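Side-chain contacts in streptomycin 3''-adenylyltransferase (Enterococcus faecalis, PDB 6SXJ), which catalyses the ATP-dependent adenylylation of spectinomycin at its 9-hydroxyl, giving bacteria resistance to this antibiotic but not to streptomycin: residues Q92-P97 with P101-F106; N141-I144 with Y148-E151; A209-E212 with H218-R221; S213-H218 with I245-N250. All blocks are in the same frame, centred on the assembly; numbering follows the deposited sequence.

Contact 1: Q92-P97 with P101-F106; sequences QQEMVP and PPKQEF
Met95 and Pro102 make the apolar part of this contact, with the methyl CE of Met95 3.5 Å from CB of Pro102. The methionine is folded to reach the proline: turns at chi2 (-46°) and chi3 (-63°) swing its end toward 101-106, although its CB does not start in that direction. On the way, SD of Met95 passes 3.9 Å from the carbonyl O of Lys103. Leu134 and Ile90 also pack on Met95, and Leu130 and Thr131 of helix 130-139 touch Pro102, so this half lies in the protein interior.

The chain leaves strand 85-91, makes a short 3-10 turn at 93-95, passes cis peptide bonds before Pro97 and before Pro101, and returns antiparallel as strand 103-108 in the sheet of the nucleotidyltransferase domain. At the far end of 101-106, Glu105 and Phe106 both face Ile89 in a classic beta bulge.

Between the charged residues, the carboxylate of Glu94 meets the aliphatic part of Lys103, CB and CD, rather than its ammonium. Glu94, extended beyond CG (chi2 -167°), crosses Lys103 at about a right angle, its OE1 resting 3.3 Å from CB of Lys103. NZ of Lys103 stands 5.7 Å from OE1 of Glu94. Instead OE2 of Glu94 forms a salt bridge with Lys124, whose long, weak ion pair with OE1 of Glu105 probably eases the like charges, that oxygen being 4.9 Å from OE2 of Glu94.

Polar backbone groups are joined through one water, which donates to O of Glu94 at 2.8 Å and accepts from N of Lys103 at 2.9 Å.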
loop_
_atom_site.group_PDB
_atom_site.type_symbol
_atom_site.label_atom_id
_atom_site.label_comp_id
_atom_site.label_asym_id
_atom_site.label_seq_id
_atom_site.Cartn_x
_atom_site.Cartn_y
_atom_site.Cartn_z
ATOM N N GLN A 92 10.102 -0.410 16.165
ATOM C CA GLN A 92 9.792 0.901 16.722
ATOM C C GLN A 92 11.040 1.776 16.793
ATOM O O GLN A 92 11.005 2.955 16.424
ATOM C CB GLN A 92 9.165 0.762 18.106
ATOM C CG GLN A 92 8.537 2.048 18.606
ATOM C CD GLN A 92 8.128 1.968 20.065
ATOM O OE1 GLN A 92 8.019 0.881 20.635
ATOM N NE2 GLN A 92 7.896 3.124 20.676
ATOM N N GLN A 93 12.151 1.213 17.276
ATOM C CA GLN A 93 13.340 2.019 17.535
ATOM C C GLN A 93 13.977 2.515 16.243
ATOM O O GLN A 93 14.655 3.548 16.246
ATOM C CB GLN A 93 14.349 1.210 18.350
ATOM C CG GLN A 93 14.868 -0.032 17.633
ATOM C CD GLN A 93 16.230 -0.481 18.136
ATOM O OE1 GLN A 93 16.797 0.120 19.051
ATOM N NE2 GLN A 93 16.763 -1.541 17.533
ATOM N N GLU A 94 13.774 1.800 15.136
ATOM C CA GLU A 94 14.353 2.201 13.861
ATOM C C GLU A 94 13.688 3.435 13.275
ATOM O O GLU A 94 14.200 3.987 12.294
ATOM C CB GLU A 94 14.266 1.050 12.861
ATOM C CG GLU A 94 15.148 -0.122 13.234
ATOM C CD GLU A 94 15.301 -1.100 12.111
ATOM O OE1 GLU A 94 14.423 -1.075 11.225
ATOM O OE2 GLU A 94 16.288 -1.876 12.120
ATOM N N MET A 95 12.574 3.882 13.847
ATOM C CA MET A 95 11.905 5.071 13.343
ATOM C C MET A 95 12.338 6.355 14.041
ATOM O O MET A 95 11.961 7.441 13.594
ATOM C CB MET A 95 10.389 4.926 13.470
ATOM C CG MET A 95 9.818 3.547 13.146
ATOM S SD MET A 95 10.428 2.737 11.651
ATOM C CE MET A 95 9.882 3.882 10.395
ATOM N N VAL A 96 13.202 6.263 15.053
ATOM C CA VAL A 96 13.655 7.423 15.812
ATOM C C VAL A 96 15.175 7.482 15.702
ATOM O O VAL A 96 15.842 6.472 15.891
ATOM C CB VAL A 96 13.243 7.346 17.293
ATOM C CG1 VAL A 96 11.724 7.328 17.438
ATOM C CG2 VAL A 96 13.869 6.126 17.969
ATOM N N PRO A 97 15.762 8.654 15.380
ATOM C CA PRO A 97 15.057 9.874 14.952
ATOM C C PRO A 97 14.439 9.661 13.572
ATOM O O PRO A 97 14.983 8.880 12.788
ATOM C CB PRO A 97 16.159 10.939 14.927
ATOM C CG PRO A 97 17.434 10.175 14.757
ATOM C CD PRO A 97 17.228 8.830 15.407
ATOM N N PRO A 101 14.276 8.050 3.586
ATOM C CA PRO A 101 13.252 6.995 3.657
ATOM C C PRO A 101 13.406 6.095 4.883
ATOM O O PRO A 101 14.525 5.897 5.347
ATOM C CB PRO A 101 13.480 6.209 2.364
ATOM C CG PRO A 101 14.944 6.347 2.100
ATOM C CD PRO A 101 15.398 7.668 2.710
ATOM N N PRO A 102 12.302 5.562 5.405
ATOM C CA PRO A 102 12.374 4.806 6.659
ATOM C C PRO A 102 12.777 3.353 6.445
ATOM O O PRO A 102 12.722 2.808 5.342
ATOM C CB PRO A 102 10.949 4.909 7.217
ATOM C CG PRO A 102 10.084 5.051 5.995
ATOM C CD PRO A 102 10.913 5.730 4.931
ATOM N N LYS A 103 13.190 2.731 7.546
ATOM C CA LYS A 103 13.570 1.330 7.531
ATOM C C LYS A 103 12.346 0.427 7.667
ATOM O O LYS A 103 11.441 0.685 8.466
ATOM C CB LYS A 103 14.565 1.044 8.656
ATOM C CG LYS A 103 15.973 1.633 8.431
ATOM C CD LYS A 103 16.746 1.697 9.753
ATOM C CE LYS A 103 17.730 2.863 9.799
ATOM N NZ LYS A 103 17.743 3.542 11.134
ATOM N N GLN A 104 12.345 -0.642 6.876
ATOM C CA GLN A 104 11.259 -1.603 6.782
ATOM C C GLN A 104 11.838 -2.987 7.034
ATOM O O GLN A 104 12.748 -3.417 6.320
ATOM C CB GLN A 104 10.597 -1.528 5.402
ATOM C CG GLN A 104 9.607 -2.650 5.106
ATOM C CD GLN A 104 8.978 -2.520 3.730
ATOM O OE1 GLN A 104 8.204 -1.596 3.473
ATOM N NE2 GLN A 104 9.310 -3.441 2.835
ATOM N N GLU A 105 11.293 -3.692 8.028
ATOM C CA GLU A 105 11.855 -4.965 8.468
ATOM C C GLU A 105 11.364 -6.155 7.662
ATOM O O GLU A 105 12.073 -7.164 7.567
ATOM C CB GLU A 105 11.514 -5.198 9.947
ATOM C CG GLU A 105 11.830 -6.606 10.448
ATOM C CD GLU A 105 13.321 -6.832 10.611
ATOM O OE1 GLU A 105 14.082 -5.866 10.456
ATOM O OE2 GLU A 105 13.743 -7.965 10.906
ATOM N N PHE A 106 10.161 -6.081 7.108
ATOM C CA PHE A 106 9.550 -7.234 6.469
ATOM C C PHE A 106 8.309 -6.761 5.739
ATOM O O PHE A 106 7.636 -5.823 6.178
ATOM C CB PHE A 106 9.190 -8.317 7.495
ATOM C CG PHE A 106 8.402 -9.462 6.925
ATOM C CD1 PHE A 106 9.047 -10.521 6.317
ATOM C CD2 PHE A 106 7.011 -9.484 7.006
ATOM C CE1 PHE A 106 8.332 -11.580 5.794
ATOM C CE2 PHE A 106 6.287 -10.540 6.480
ATOM C CZ PHE A 106 6.952 -11.592 5.876
HETATM O O HOH W 1 13.765 4.613 9.643
#

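Contact 2: N141-I144 with Y148-E151; sequences NKRI and YDLE
Asn141 and Arg143, at the outermost strand 142-144 of the mixed sheet that also holds strands 27-33, 47-53 and 85-91, meet Tyr148, Asp149 and Leu150 of the loop that follows this strand. Strand 142-144 pairs antiparallel with strand 27-33, and the chain then turns back so that 148-151 lies beside it, with Arg143 and Asp149 the nearest backbone positions. Tyr31 of strand 27-33 touches both Asn141 and Arg143, and its hydroxyl bonds to the carbonyl O of Tyr148. Further in, Leu150 is buried and reaches Leu50 of strand 47-53.

At this inner end the amide of Asn141 lies against the leucine side chain: ND2 of Asn141 is 3.6 Å from CB of Leu150 and 3.9 Å from its CD2. With chi1 at 66°, CG of Asn141 sits between the backbone N and the carbonyl carbon. ND2 of Asn141 gives a hydrogen bond to the carbonyl O of Ala137, and against Leu150 it makes van der Waals contact.

The outer end is exposed and looser. Arg143 runs out extended through CG and CD, then bends at chi3 (53°), which carries its guanidinium past the loop backbone; one of its nitrogens, NH1, makes a weak hydrogen bond to O of Gly146. CD of Arg143 rests 3.3 Å from O of Tyr148. OD1 of Asp149 approaches the guanidinium edge near its plane, the carboxylate turned 48° from it, in a long salt bridge of 3.7 Å to NE of Arg143.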
loop_
_atom_site.group_PDB
_atom_site.type_symbol
_atom_site.label_atom_id
_atom_site.label_comp_id
_atom_site.label_asym_id
_atom_site.label_seq_id
_atom_site.Cartn_x
_atom_site.Cartn_y
_atom_site.Cartn_z
ATOM N N ASN A 141 -6.239 4.578 11.826
ATOM C CA ASN A 141 -5.938 3.160 11.884
ATOM C C ASN A 141 -6.917 2.489 12.834
ATOM O O ASN A 141 -7.632 3.151 13.595
ATOM C CB ASN A 141 -4.501 2.922 12.350
ATOM C CG ASN A 141 -4.282 3.354 13.789
ATOM O OD1 ASN A 141 -4.625 2.633 14.717
ATOM N ND2 ASN A 141 -3.717 4.536 13.977
ATOM N N LYS A 142 -6.925 1.157 12.806
ATOM C CA LYS A 142 -7.665 0.352 13.772
ATOM C C LYS A 142 -6.681 -0.549 14.501
ATOM O O LYS A 142 -6.037 -1.401 13.879
ATOM C CB LYS A 142 -8.750 -0.483 13.089
ATOM C CG LYS A 142 -9.474 -1.457 14.019
ATOM C CD LYS A 142 -10.949 -1.593 13.639
ATOM C CE LYS A 142 -11.650 -2.695 14.430
ATOM N NZ LYS A 142 -11.591 -2.459 15.902
ATOM N N ARG A 143 -6.553 -0.349 15.813
ATOM C CA ARG A 143 -5.721 -1.219 16.638
ATOM C C ARG A 143 -6.475 -2.514 16.916
ATOM O O ARG A 143 -7.581 -2.488 17.470
ATOM C CB ARG A 143 -5.344 -0.527 17.947
ATOM C CG ARG A 143 -4.592 -1.430 18.937
ATOM C CD ARG A 143 -4.241 -0.674 20.198
ATOM N NE ARG A 143 -5.439 -0.058 20.744
ATOM C CZ ARG A 143 -6.344 -0.716 21.459
ATOM N NH1 ARG A 143 -6.162 -2.005 21.736
ATOM N NH2 ARG A 143 -7.423 -0.088 21.896
ATOM N N ILE A 144 -5.887 -3.644 16.524
ATOM C CA ILE A 144 -6.464 -4.955 16.783
ATOM C C ILE A 144 -5.618 -5.782 17.732
ATOM O O ILE A 144 -6.006 -6.906 18.075
ATOM C CB ILE A 144 -6.713 -5.732 15.476
ATOM C CG1 ILE A 144 -5.404 -6.163 14.822
ATOM C CG2 ILE A 144 -7.507 -4.881 14.496
ATOM C CD1 ILE A 144 -5.593 -6.729 13.417
ATOM N N TYR A 148 -0.736 -0.010 23.050
ATOM C CA TYR A 148 -0.519 1.386 22.693
ATOM C C TYR A 148 -1.183 1.708 21.362
ATOM O O TYR A 148 -1.294 0.853 20.480
ATOM C CB TYR A 148 0.987 1.731 22.613
ATOM C CG TYR A 148 1.796 1.230 23.792
ATOM C CD1 TYR A 148 2.129 2.073 24.846
ATOM C CD2 TYR A 148 2.224 -0.087 23.851
ATOM C CE1 TYR A 148 2.866 1.613 25.931
ATOM C CE2 TYR A 148 2.955 -0.555 24.932
ATOM C CZ TYR A 148 3.270 0.300 25.969
ATOM O OH TYR A 148 4.008 -0.162 27.036
ATOM N N ASP A 149 -1.671 2.941 21.249
ATOM C CA ASP A 149 -2.116 3.460 19.965
ATOM C C ASP A 149 -0.903 3.682 19.068
ATOM O O ASP A 149 0.203 3.961 19.537
ATOM C CB ASP A 149 -2.887 4.770 20.147
ATOM C CG ASP A 149 -4.342 4.547 20.484
ATOM O OD1 ASP A 149 -4.911 3.544 20.010
ATOM O OD2 ASP A 149 -4.921 5.375 21.217
ATOM N N LEU A 150 -1.118 3.549 17.761
ATOM C CA LEU A 150 -0.010 3.653 16.821
ATOM C C LEU A 150 0.730 4.975 16.991
ATOM O O LEU A 150 1.966 5.007 17.015
ATOM C CB LEU A 150 -0.525 3.499 15.390
ATOM C CG LEU A 150 0.530 3.559 14.280
ATOM C CD1 LEU A 150 1.659 2.583 14.539
ATOM C CD2 LEU A 150 -0.138 3.279 12.937
ATOM N N GLU A 151 -0.014 6.076 17.134
ATOM C CA GLU A 151 0.608 7.394 17.225
ATOM C C GLU A 151 1.601 7.470 18.382
ATOM O O GLU A 151 2.525 8.295 18.360
ATOM C CB GLU A 151 -0.473 8.466 17.380
ATOM C CG GLU A 151 -1.267 8.374 18.677
ATOM C CD GLU A 151 -2.600 9.104 18.601
ATOM O OE1 GLU A 151 -2.848 9.790 17.587
ATOM O OE2 GLU A 151 -3.404 8.992 19.554
#

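Contact 3: A209-E212 with H218-R221; sequences AVAE and HRER
Ala211 and Arg219 form the tight part of this contact, where the last turn of helix 203-212 comes up against the first turns of helix 216-229. Their CA atoms are only 4.3 Å apart, a closeness consistent with the small alanine side chain. CB of Ala211 touches CG of Arg219 at 4.0 Å, while the carbonyl O of Ala211 lies along the arginine chain, 3.3 Å from CB and also 3.3 Å from CD of Arg219.

Toward solvent the fit is looser. A bend at chi3 (84°) brings the guanidinium of Arg219 round beside the helix, with O of Ala211 at its edge, near its plane. NH1 of Arg219 stays 3.7 Å from that O and equally 3.7 Å from O of Glu212, which approaches obliquely; O of Ser214, in the linker between the helices, comes nearer still. The positive group probably suits the partial negative charge of carbonyls near the C-terminal end of helix 203-212. The exposed Glu212 side chain starts off away from the second helix.

On the buried side, Ala211 also packs on Ile222 and Leu223, further along helix 216-229. Val210 meanwhile rests on Cys189 and Leu193 of helix 181-196, and His218 turns to Leu243 of helix 241-253.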
loop_
_atom_site.group_PDB
_atom_site.type_symbol
_atom_site.label_atom_id
_atom_site.label_comp_id
_atom_site.label_asym_id
_atom_site.label_seq_id
_atom_site.Cartn_x
_atom_site.Cartn_y
_atom_site.Cartn_z
ATOM N N ALA A 209 -12.373 11.676 -9.553
ATOM C CA ALA A 209 -12.238 13.038 -9.046
ATOM C C ALA A 209 -11.246 13.841 -9.881
ATOM O O ALA A 209 -11.480 15.022 -10.164
ATOM C CB ALA A 209 -11.805 13.009 -7.582
ATOM N N VAL A 210 -10.134 13.221 -10.286
ATOM C CA VAL A 210 -9.134 13.945 -11.069
ATOM C C VAL A 210 -9.547 14.032 -12.534
ATOM O O VAL A 210 -9.313 15.049 -13.195
ATOM C CB VAL A 210 -7.749 13.290 -10.920
ATOM C CG1 VAL A 210 -6.691 14.108 -11.662
ATOM C CG2 VAL A 210 -7.378 13.139 -9.454
ATOM N N ALA A 211 -10.158 12.967 -13.068
ATOM C CA ALA A 211 -10.619 12.994 -14.452
ATOM C C ALA A 211 -11.561 14.166 -14.696
ATOM O O ALA A 211 -11.541 14.778 -15.770
ATOM C CB ALA A 211 -11.304 11.672 -14.800
ATOM N N GLU A 212 -12.389 14.498 -13.702
ATOM C CA GLU A 212 -13.321 15.613 -13.838
ATOM C C GLU A 212 -12.581 16.914 -14.113
ATOM O O GLU A 212 -13.028 17.732 -14.926
ATOM C CB GLU A 212 -14.174 15.719 -12.569
ATOM C CG GLU A 212 -14.688 17.110 -12.219
ATOM C CD GLU A 212 -15.603 17.093 -10.992
ATOM O OE1 GLU A 212 -15.743 16.018 -10.367
ATOM O OE2 GLU A 212 -16.184 18.148 -10.652
ATOM N N HIS A 218 -7.587 13.187 -21.705
ATOM C CA HIS A 218 -7.015 12.584 -20.510
ATOM C C HIS A 218 -8.103 12.018 -19.604
ATOM O O HIS A 218 -7.941 10.930 -19.044
ATOM C CB HIS A 218 -6.176 13.619 -19.758
ATOM C CG HIS A 218 -5.015 14.143 -20.547
ATOM N ND1 HIS A 218 -4.222 13.335 -21.337
ATOM C CD2 HIS A 218 -4.512 15.393 -20.667
ATOM C CE1 HIS A 218 -3.286 14.065 -21.911
ATOM N NE2 HIS A 218 -3.439 15.318 -21.521
ATOM N N ARG A 219 -9.219 12.734 -19.458
ATOM C CA ARG A 219 -10.344 12.205 -18.694
ATOM C C ARG A 219 -10.828 10.883 -19.279
ATOM O O ARG A 219 -10.996 9.895 -18.557
ATOM C CB ARG A 219 -11.479 13.223 -18.669
ATOM C CG ARG A 219 -12.843 12.604 -18.416
ATOM C CD ARG A 219 -13.818 13.648 -17.919
ATOM N NE ARG A 219 -14.436 14.394 -19.012
ATOM C CZ ARG A 219 -14.318 15.706 -19.188
ATOM N NH1 ARG A 219 -13.592 16.435 -18.347
ATOM N NH2 ARG A 219 -14.926 16.290 -20.213
ATOM N N GLU A 220 -11.064 10.851 -20.591
ATOM C CA GLU A 220 -11.456 9.608 -21.248
ATOM C C GLU A 220 -10.552 8.454 -20.820
ATOM O O GLU A 220 -11.034 7.391 -20.414
ATOM C CB GLU A 220 -11.419 9.784 -22.771
ATOM C CG GLU A 220 -12.689 10.370 -23.384
ATOM C CD GLU A 220 -12.530 10.706 -24.866
ATOM O OE1 GLU A 220 -13.052 11.756 -25.302
ATOM O OE2 GLU A 220 -11.882 9.923 -25.597
ATOM N N ARG A 221 -9.229 8.651 -20.889
ATOM C CA ARG A 221 -8.309 7.565 -20.551
ATOM C C ARG A 221 -8.306 7.269 -19.053
ATOM O O ARG A 221 -8.166 6.106 -18.651
ATOM C CB ARG A 221 -6.895 7.903 -21.041
ATOM C CG ARG A 221 -6.691 7.690 -22.543
ATOM C CD ARG A 221 -5.235 7.847 -22.969
ATOM N NE ARG A 221 -4.804 9.244 -23.005
ATOM C CZ ARG A 221 -4.789 10.000 -24.103
ATOM N NH1 ARG A 221 -5.186 9.501 -25.267
ATOM N NH2 ARG A 221 -4.377 11.260 -24.041
#

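Contact 4: S213-H218 with I245-N250; sequences SSPLEH and INYLNN
His218 and Tyr247 lie nearly face against face, their planes 15° apart, but slid so far along each other that the rings barely overlap; the centroids are 4.5 Å apart. CD2 of His218 stands over the rim of one tyrosine face, 3.3 Å from CG of Tyr247. The slip places the tyrosine CB rather than its ring above the imidazole: this CH-pi contact runs 3.5 Å from CB of Tyr247 to the His218 centroid, 23° off the normal. CG of Glu217 covers the opposite histidine face, 3.7 Å above its plane, so the imidazole is sandwiched between two aliphatic groups. A hydrogen bond between ND1 of His218 and OG1 of Thr244 further fixes its rotation.

Tyr247 directs its ring at the loop before helix 216-229, CG lying anti to the backbone N (chi1 164°). There OH of Tyr247 donates to OG of Ser214 at 3.1 Å, the serine oxygen sitting at the ring edge, near its plane. OG of Ser214 is bonded in turn to the carbonyl O of Val210, and the phenol oxygen bonds also to NE of Arg251, four residues on in its own helix. The side chains of Pro215, at the N-cap position of helix 216-229, and Tyr247 come from opposite directions, CD of Pro215 3.5 Å from CZ of Tyr247.

The contact therefore joins the start of helix 216-229 to helix 241-253 in the C-terminal domain. Next to Tyr247, Leu248 packs against Ile185, Leu188 and Ile192 of helix 181-196.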
loop_
_atom_site.group_PDB
_atom_site.type_symbol
_atom_site.label_atom_id
_atom_site.label_comp_id
_atom_site.label_asym_id
_atom_site.label_seq_id
_atom_site.Cartn_x
_atom_site.Cartn_y
_atom_site.Cartn_z
ATOM N N SER A 213 -11.439 17.116 -13.460
ATOM C CA SER A 213 -10.671 18.345 -13.590
ATOM C C SER A 213 -9.653 18.289 -14.722
ATOM O O SER A 213 -8.731 19.117 -14.752
ATOM C CB SER A 213 -9.955 18.644 -12.274
ATOM O OG SER A 213 -9.328 17.471 -11.779
ATOM N N SER A 214 -9.805 17.350 -15.658
ATOM C CA SER A 214 -8.771 17.064 -16.642
ATOM C C SER A 214 -9.296 17.191 -18.069
ATOM O O SER A 214 -10.466 16.897 -18.333
ATOM C CB SER A 214 -8.218 15.648 -16.431
ATOM O OG SER A 214 -7.436 15.580 -15.247
ATOM N N PRO A 215 -8.450 17.619 -19.012
ATOM C CA PRO A 215 -8.906 17.744 -20.403
ATOM C C PRO A 215 -9.451 16.432 -20.941
ATOM O O PRO A 215 -8.969 15.346 -20.607
ATOM C CB PRO A 215 -7.641 18.179 -21.152
ATOM C CG PRO A 215 -6.825 18.887 -20.117
ATOM C CD PRO A 215 -7.084 18.140 -18.831
ATOM N N LEU A 216 -10.461 16.552 -21.808
ATOM C CA LEU A 216 -11.253 15.410 -22.252
ATOM C C LEU A 216 -10.407 14.181 -22.567
ATOM O O LEU A 216 -10.643 13.096 -22.020
ATOM C CB LEU A 216 -12.076 15.811 -23.485
ATOM C CG LEU A 216 -12.804 14.678 -24.216
ATOM C CD1 LEU A 216 -13.975 14.171 -23.365
ATOM C CD2 LEU A 216 -13.287 15.124 -25.590
ATOM N N GLU A 217 -9.435 14.324 -23.475
ATOM C CA GLU A 217 -8.651 13.166 -23.899
ATOM C C GLU A 217 -8.061 12.435 -22.699
ATOM O O GLU A 217 -8.041 11.199 -22.660
ATOM C CB GLU A 217 -7.547 13.604 -24.867
ATOM C CG GLU A 217 -6.385 14.371 -24.247
ATOM C CD GLU A 217 -5.184 14.455 -25.196
ATOM O OE1 GLU A 217 -4.583 15.548 -25.329
ATOM O OE2 GLU A 217 -4.847 13.423 -25.811
ATOM N N HIS A 218 -7.587 13.187 -21.705
ATOM C CA HIS A 218 -7.015 12.584 -20.510
ATOM C C HIS A 218 -8.103 12.018 -19.604
ATOM O O HIS A 218 -7.941 10.930 -19.044
ATOM C CB HIS A 218 -6.176 13.619 -19.758
ATOM C CG HIS A 218 -5.015 14.143 -20.547
ATOM N ND1 HIS A 218 -4.222 13.335 -21.337
ATOM C CD2 HIS A 218 -4.512 15.393 -20.667
ATOM C CE1 HIS A 218 -3.286 14.065 -21.911
ATOM N NE2 HIS A 218 -3.439 15.318 -21.521
ATOM N N ILE A 245 -0.109 10.168 -18.714
ATOM C CA ILE A 245 0.972 10.083 -17.734
ATOM C C ILE A 245 1.726 11.406 -17.683
ATOM O O ILE A 245 1.956 11.979 -16.608
ATOM C CB ILE A 245 1.911 8.911 -18.078
ATOM C CG1 ILE A 245 1.172 7.574 -17.948
ATOM C CG2 ILE A 245 3.144 8.926 -17.188
ATOM C CD1 ILE A 245 1.173 7.007 -16.542
ATOM N N ASN A 246 2.129 11.908 -18.856
ATOM C CA ASN A 246 2.806 13.198 -18.923
ATOM C C ASN A 246 1.935 14.293 -18.324
ATOM O O ASN A 246 2.395 15.088 -17.497
ATOM C CB ASN A 246 3.165 13.524 -20.374
ATOM C CG ASN A 246 4.260 12.627 -20.918
ATOM O OD1 ASN A 246 4.974 11.971 -20.156
ATOM N ND2 ASN A 246 4.396 12.589 -22.245
ATOM N N TYR A 247 0.661 14.331 -18.717
ATOM C CA TYR A 247 -0.250 15.335 -18.178
ATOM C C TYR A 247 -0.330 15.248 -16.657
ATOM O O TYR A 247 -0.180 16.256 -15.953
ATOM C CB TYR A 247 -1.641 15.159 -18.785
ATOM C CG TYR A 247 -2.709 15.888 -18.000
ATOM C CD1 TYR A 247 -2.814 17.271 -18.075
ATOM C CD2 TYR A 247 -3.593 15.204 -17.167
ATOM C CE1 TYR A 247 -3.768 17.955 -17.358
ATOM C CE2 TYR A 247 -4.562 15.885 -16.447
ATOM C CZ TYR A 247 -4.641 17.264 -16.547
ATOM O OH TYR A 247 -5.590 17.970 -15.841
ATOM N N LEU A 248 -0.592 14.049 -16.132
ATOM C CA LEU A 248 -0.728 13.890 -14.688
ATOM C C LEU A 248 0.570 14.231 -13.971
ATOM O O LEU A 248 0.553 14.831 -12.889
ATOM C CB LEU A 248 -1.154 12.459 -14.364
ATOM C CG LEU A 248 -2.546 12.083 -14.877
ATOM C CD1 LEU A 248 -2.843 10.614 -14.666
ATOM C CD2 LEU A 248 -3.564 12.966 -14.178
ATOM N N ASN A 249 1.706 13.840 -14.551
ATOM C CA ASN A 249 2.990 14.122 -13.918
ATOM C C ASN A 249 3.245 15.623 -13.851
ATOM O O ASN A 249 3.603 16.161 -12.797
ATOM C CB ASN A 249 4.109 13.413 -14.683
ATOM C CG ASN A 249 5.433 13.456 -13.947
ATOM O OD1 ASN A 249 5.503 13.169 -12.754
ATOM N ND2 ASN A 249 6.490 13.821 -14.658
ATOM N N ASN A 250 3.075 16.322 -14.975
ATOM C CA ASN A 250 3.280 17.766 -14.971
ATOM C C ASN A 250 2.305 18.451 -14.019
ATOM O O ASN A 250 2.706 19.284 -13.200
ATOM C CB ASN A 250 3.152 18.312 -16.393
ATOM C CG ASN A 250 4.373 17.986 -17.253
ATOM O OD1 ASN A 250 4.247 17.442 -18.352
ATOM N ND2 ASN A 250 5.562 18.314 -16.748
#

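The four contacts fall into two pairs, one in each part of the enzyme. Contacts 1 and 2 both reach the mixed sheet, their centres 17 Å apart and their nearest atoms about 7 Å apart, so they do not touch. Contacts 3 and 4 form one continuous patch in the helical C-terminal domain: their centres are 7 Å apart, they share His218, and NH1 of Arg219 in contact 3 packs 3.2 Å from O of Ser214 in contact 4. The centres of contacts 1 and 3 are about 37 Å apart, on opposite sides of the chain's centre. Glycerol, probably from the crystallisation liquor, hydrogen-bonds to Gln92, and a bound glycerol is also about 3 Å from the side chain of Tyr148.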